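Local coordinates for biofilm-associated surface protein (Staphylococcus aureus, PDB 7C7U), which is a calcium-binding, cell-wall-anchored surface protein that probably promotes biofilm formation through a switch to functional amyloid, at residues Q534-V548 / V559-D573. Residues are numbered along the deposited sequence; the frame is centred on the assembly and turned at random.
Sequences QQIVVNGTSGSTVTV and VTIPADDTSAAINVD
I561 meets V546, and I570 meets V548, in the tight part of this contact, and the two pairs illustrate how two sheets can share one interior. I561 lies at the bend where strand 555-560 gives way to the crossing loop; its CD1 meets V546 CG2 at 3.5 Å and presses against G540 CA, also 3.5 Å away, closer than carbon atoms usually sit. With CG1 anti to its carbonyl carbon (chi1 -63°) and the chain extended beyond, I570 likewise sends CD1 across to V548 CG2, 3.5 Å away on the other sheet. Between them, V538 and V559 overlap from opposing sheets, V538 CG2 to V559 CG1 at 3.7 Å. Backbone bonds frame this interior: V538 and A568 exchange a pair in one sheet, V546 and V559 in the other. At the bend, I561 N gives S544 O an almost straight bond (178°). S544 OG turns back to T541 O, meeting a lone pair in the carbonyl plane, and that oxygen also takes S544 N across a type II turn.

The solvent side is looser: the exposed Q535 and N571 run side by side, their amide planes 24° apart, with N571 OD1 3.9 Å from Q535 CB. The loop end is a separate, partly buried region. There S542 OG lies 2.6 Å from P562 O and 2.8 Å from A563 O, with one proton to share between them, while the buried T566 and T541 bond to S449 and D445 of the preceding domain. Strands 535-539 and 567-571, facing hairpin 545-550/555-560 across a shared aliphatic core, form part of a beta sandwich that strands 525-526, 581-588 and 591-600 complete, consistent with an immunoglobulin-like domain.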
loop_
_atom_site.group_PDB
_atom_site.type_symbol
_atom_site.label_atom_id
_atom_site.label_comp_id
_atom_site.label_asym_id
_atom_site.label_seq_id
_atom_site.Cartn_x
_atom_site.Cartn_y
_atom_site.Cartn_z
ATOM N N GLN A 534 -28.938 -15.040 10.920
ATOM C CA GLN A 534 -30.229 -15.616 11.269
ATOM C C GLN A 534 -30.532 -15.553 12.763
ATOM O O GLN A 534 -31.574 -16.063 13.189
ATOM C CB GLN A 534 -30.291 -17.079 10.813
ATOM C CG GLN A 534 -29.823 -17.322 9.394
ATOM C CD GLN A 534 -30.877 -16.968 8.372
ATOM O OE1 GLN A 534 -32.036 -16.732 8.719
ATOM N NE2 GLN A 534 -30.484 -16.928 7.101
ATOM N N GLN A 535 -29.651 -14.958 13.567
ATOM C CA GLN A 535 -29.820 -14.944 15.012
ATOM C C GLN A 535 -29.371 -13.600 15.564
ATOM O O GLN A 535 -28.471 -12.955 15.018
ATOM C CB GLN A 535 -29.061 -16.088 15.704
ATOM C CG GLN A 535 -27.550 -15.989 15.629
ATOM C CD GLN A 535 -26.871 -17.193 16.245
ATOM O OE1 GLN A 535 -27.509 -17.992 16.935
ATOM N NE2 GLN A 535 -25.573 -17.335 15.998
ATOM N N ILE A 536 -30.028 -13.181 16.643
ATOM C CA ILE A 536 -29.729 -11.936 17.348
ATOM C C ILE A 536 -29.249 -12.304 18.748
ATOM O O ILE A 536 -30.045 -12.756 19.583
ATOM C CB ILE A 536 -30.952 -11.009 17.412
ATOM C CG1 ILE A 536 -31.540 -10.791 16.016
ATOM C CG2 ILE A 536 -30.587 -9.682 18.056
ATOM C CD1 ILE A 536 -32.694 -9.799 15.988
ATOM N N VAL A 537 -27.958 -12.106 19.012
ATOM C CA VAL A 537 -27.389 -12.395 20.325
ATOM C C VAL A 537 -27.599 -11.199 21.249
ATOM O O VAL A 537 -27.302 -10.053 20.883
ATOM C CB VAL A 537 -25.898 -12.745 20.209
ATOM C CG1 VAL A 537 -25.355 -13.197 21.569
ATOM C CG2 VAL A 537 -25.681 -13.817 19.143
ATOM N N VAL A 538 -28.111 -11.466 22.456
ATOM C CA VAL A 538 -28.351 -10.438 23.464
ATOM C C VAL A 538 -27.604 -10.802 24.743
ATOM O O VAL A 538 -27.347 -11.975 25.030
ATOM C CB VAL A 538 -29.859 -10.245 23.757
ATOM C CG1 VAL A 538 -30.572 -9.676 22.549
ATOM C CG2 VAL A 538 -30.498 -11.566 24.211
ATOM N N ASN A 539 -27.253 -9.768 25.509
ATOM C CA ASN A 539 -26.563 -9.888 26.789
ATOM C C ASN A 539 -27.410 -9.238 27.873
ATOM O O ASN A 539 -28.028 -8.193 27.645
ATOM C CB ASN A 539 -25.179 -9.225 26.744
ATOM C CG ASN A 539 -24.392 -9.612 25.508
ATOM O OD1 ASN A 539 -23.931 -10.741 25.392
ATOM N ND2 ASN A 539 -24.265 -8.684 24.565
ATOM N N GLY A 540 -27.431 -9.851 29.048
ATOM C CA GLY A 540 -28.245 -9.335 30.139
ATOM C C GLY A 540 -28.091 -10.216 31.354
ATOM O O GLY A 540 -27.450 -11.274 31.316
ATOM N N THR A 541 -28.685 -9.763 32.450
ATOM C CA THR A 541 -28.497 -10.493 33.692
ATOM C C THR A 541 -29.142 -11.880 33.619
ATOM O O THR A 541 -30.167 -12.098 32.961
ATOM C CB THR A 541 -29.034 -9.693 34.880
ATOM O OG1 THR A 541 -28.669 -10.363 36.089
ATOM C CG2 THR A 541 -30.530 -9.566 34.814
ATOM N N SER A 542 -28.528 -12.820 34.322
ATOM C CA SER A 542 -28.976 -14.201 34.269
ATOM C C SER A 542 -30.388 -14.323 34.846
ATOM O O SER A 542 -30.735 -13.677 35.841
ATOM C CB SER A 542 -27.988 -15.076 35.039
ATOM O OG SER A 542 -28.356 -16.436 34.986
ATOM N N GLY A 543 -31.215 -15.141 34.192
ATOM C CA GLY A 543 -32.596 -15.323 34.587
ATOM C C GLY A 543 -33.557 -14.239 34.141
ATOM O O GLY A 543 -34.768 -14.399 34.324
ATOM N N SER A 544 -33.072 -13.137 33.576
ATOM C CA SER A 544 -33.961 -12.157 32.969
ATOM C C SER A 544 -34.372 -12.613 31.574
ATOM O O SER A 544 -33.638 -13.325 30.887
ATOM C CB SER A 544 -33.289 -10.782 32.889
ATOM O OG SER A 544 -32.297 -10.746 31.870
ATOM N N THR A 545 -35.562 -12.201 31.159
ATOM C CA THR A 545 -36.034 -12.471 29.812
ATOM C C THR A 545 -35.905 -11.195 28.990
ATOM O O THR A 545 -36.428 -10.145 29.377
ATOM C CB THR A 545 -37.475 -12.983 29.830
ATOM O OG1 THR A 545 -37.523 -14.236 30.524
ATOM C CG2 THR A 545 -37.998 -13.173 28.414
ATOM N N VAL A 546 -35.208 -11.294 27.861
ATOM C CA VAL A 546 -34.918 -10.159 26.990
ATOM C C VAL A 546 -35.778 -10.264 25.737
ATOM O O VAL A 546 -35.822 -11.319 25.091
ATOM C CB VAL A 546 -33.427 -10.104 26.618
ATOM C CG1 VAL A 546 -33.138 -8.884 25.732
ATOM C CG2 VAL A 546 -32.578 -10.066 27.860
ATOM N N THR A 547 -36.436 -9.162 25.384
ATOM C CA THR A 547 -37.301 -9.082 24.213
ATOM C C THR A 547 -36.771 -8.003 23.279
ATOM O O THR A 547 -36.486 -6.885 23.718
ATOM C CB THR A 547 -38.743 -8.776 24.629
ATOM O OG1 THR A 547 -39.177 -9.755 25.583
ATOM C CG2 THR A 547 -39.672 -8.794 23.423
ATOM N N VAL A 548 -36.632 -8.340 22.000
ATOM C CA VAL A 548 -36.063 -7.444 20.995
ATOM C C VAL A 548 -37.174 -6.988 20.063
ATOM O O VAL A 548 -37.933 -7.813 19.541
ATOM C CB VAL A 548 -34.931 -8.119 20.203
ATOM C CG1 VAL A 548 -34.366 -7.152 19.167
ATOM C CG2 VAL A 548 -33.831 -8.591 21.148
ATOM N N VAL A 559 -36.062 -14.181 24.602
ATOM C CA VAL A 559 -35.259 -15.268 25.150
ATOM C C VAL A 559 -35.007 -14.996 26.626
ATOM O O VAL A 559 -34.813 -13.848 27.040
ATOM C CB VAL A 559 -33.937 -15.455 24.368
ATOM C CG1 VAL A 559 -33.002 -14.280 24.582
ATOM C CG2 VAL A 559 -33.267 -16.770 24.744
ATOM N N THR A 560 -35.049 -16.063 27.418
ATOM C CA THR A 560 -34.624 -16.021 28.808
ATOM C C THR A 560 -33.150 -16.393 28.887
ATOM O O THR A 560 -32.725 -17.398 28.311
ATOM C CB THR A 560 -35.465 -16.973 29.665
ATOM O OG1 THR A 560 -36.766 -16.402 29.869
ATOM C CG2 THR A 560 -34.801 -17.222 31.015
ATOM N N ILE A 561 -32.380 -15.581 29.593
ATOM C CA ILE A 561 -30.942 -15.812 29.733
ATOM C C ILE A 561 -30.713 -16.899 30.784
ATOM O O ILE A 561 -31.294 -16.818 31.884
ATOM C CB ILE A 561 -30.230 -14.512 30.101
ATOM C CG1 ILE A 561 -30.326 -13.546 28.915
ATOM C CG2 ILE A 561 -28.772 -14.768 30.480
ATOM C CD1 ILE A 561 -30.103 -12.132 29.273
ATOM N N PRO A 562 -29.923 -17.931 30.470
ATOM C CA PRO A 562 -29.816 -19.101 31.355
ATOM C C PRO A 562 -29.025 -18.823 32.629
ATOM O O PRO A 562 -28.333 -17.811 32.778
ATOM C CB PRO A 562 -29.117 -20.151 30.483
ATOM C CG PRO A 562 -28.434 -19.380 29.404
ATOM C CD PRO A 562 -29.278 -18.162 29.164
ATOM N N ALA A 563 -29.107 -19.809 33.538
ATOM C CA ALA A 563 -28.832 -19.609 34.960
ATOM C C ALA A 563 -27.379 -19.258 35.259
ATOM O O ALA A 563 -27.108 -18.581 36.259
ATOM C CB ALA A 563 -29.227 -20.858 35.743
ATOM N N ASP A 564 -26.434 -19.697 34.429
ATOM C CA ASP A 564 -25.021 -19.507 34.726
ATOM C C ASP A 564 -24.326 -18.776 33.580
ATOM O O ASP A 564 -23.147 -19.012 33.304
ATOM C CB ASP A 564 -24.354 -20.857 34.991
ATOM C CG ASP A 564 -23.463 -20.849 36.228
ATOM O OD1 ASP A 564 -24.013 -20.752 37.351
ATOM O OD2 ASP A 564 -22.225 -20.966 36.086
ATOM N N ASP A 565 -25.051 -17.880 32.913
ATOM C CA ASP A 565 -24.520 -17.127 31.782
ATOM C C ASP A 565 -25.192 -15.761 31.752
ATOM O O ASP A 565 -26.149 -15.502 32.487
ATOM C CB ASP A 565 -24.734 -17.861 30.457
ATOM C CG ASP A 565 -23.615 -17.596 29.454
ATOM O OD1 ASP A 565 -22.946 -16.536 29.548
ATOM O OD2 ASP A 565 -23.397 -18.461 28.582
ATOM N N THR A 566 -24.678 -14.877 30.892
ATOM C CA THR A 566 -25.260 -13.549 30.745
ATOM C C THR A 566 -25.423 -13.179 29.275
ATOM O O THR A 566 -25.441 -12.001 28.924
ATOM C CB THR A 566 -24.435 -12.495 31.486
ATOM O OG1 THR A 566 -23.063 -12.605 31.109
ATOM C CG2 THR A 566 -24.547 -12.706 33.012
ATOM N N SER A 567 -25.544 -14.182 28.409
ATOM C CA SER A 567 -25.838 -13.965 27.000
ATOM C C SER A 567 -26.700 -15.117 26.505
ATOM O O SER A 567 -26.617 -16.241 27.015
ATOM C CB SER A 567 -24.554 -13.822 26.166
ATOM O OG SER A 567 -24.192 -15.062 25.594
ATOM N N ALA A 568 -27.572 -14.810 25.548
ATOM C CA ALA A 568 -28.474 -15.796 24.976
ATOM C C ALA A 568 -28.739 -15.439 23.520
ATOM O O ALA A 568 -28.334 -14.379 23.035
ATOM C CB ALA A 568 -29.784 -15.880 25.765
ATOM N N ALA A 569 -29.468 -16.319 22.837
ATOM C CA ALA A 569 -29.696 -16.201 21.406
ATOM C C ALA A 569 -31.184 -16.105 21.103
ATOM O O ALA A 569 -32.010 -16.758 21.749
ATOM C CB ALA A 569 -29.100 -17.394 20.658
ATOM N N ILE A 570 -31.517 -15.272 20.124
ATOM C CA ILE A 570 -32.845 -15.229 19.532
ATOM C C ILE A 570 -32.738 -15.692 18.085
ATOM O O ILE A 570 -31.835 -15.272 17.359
ATOM C CB ILE A 570 -33.433 -13.807 19.621
ATOM C CG1 ILE A 570 -33.600 -13.402 21.085
ATOM C CG2 ILE A 570 -34.745 -13.720 18.872
ATOM C CD1 ILE A 570 -34.286 -12.084 21.273
ATOM N N ASN A 571 -33.661 -16.551 17.666
ATOM C CA ASN A 571 -33.681 -17.072 16.306
ATOM C C ASN A 571 -34.828 -16.454 15.523
ATOM O O ASN A 571 -35.918 -16.242 16.062
ATOM C CB ASN A 571 -33.796 -18.599 16.293
ATOM C CG ASN A 571 -32.674 -19.272 17.050
ATOM O OD1 ASN A 571 -31.533 -18.808 17.028
ATOM N ND2 ASN A 571 -32.989 -20.371 17.729
ATOM N N VAL A 572 -34.566 -16.157 14.252
ATOM C CA VAL A 572 -35.544 -15.567 13.353
ATOM C C VAL A 572 -35.526 -16.369 12.058
ATOM O O VAL A 572 -34.537 -17.020 11.712
ATOM C CB VAL A 572 -35.272 -14.069 13.073
ATOM C CG1 VAL A 572 -35.618 -13.223 14.292
ATOM C CG2 VAL A 572 -33.825 -13.850 12.670
ATOM N N ASP A 573 -36.656 -16.330 11.348
ATOM C CA ASP A 573 -36.786 -17.098 10.110
ATOM C C ASP A 573 -35.924 -16.503 9.000
ATOM O O ASP A 573 -35.073 -17.185 8.418
ATOM C CB ASP A 573 -38.252 -17.160 9.678
ATOM C CG ASP A 573 -39.145 -17.776 10.743
ATOM O OD1 ASP A 573 -39.601 -17.040 11.648
ATOM O OD2 ASP A 573 -39.398 -18.997 10.671
#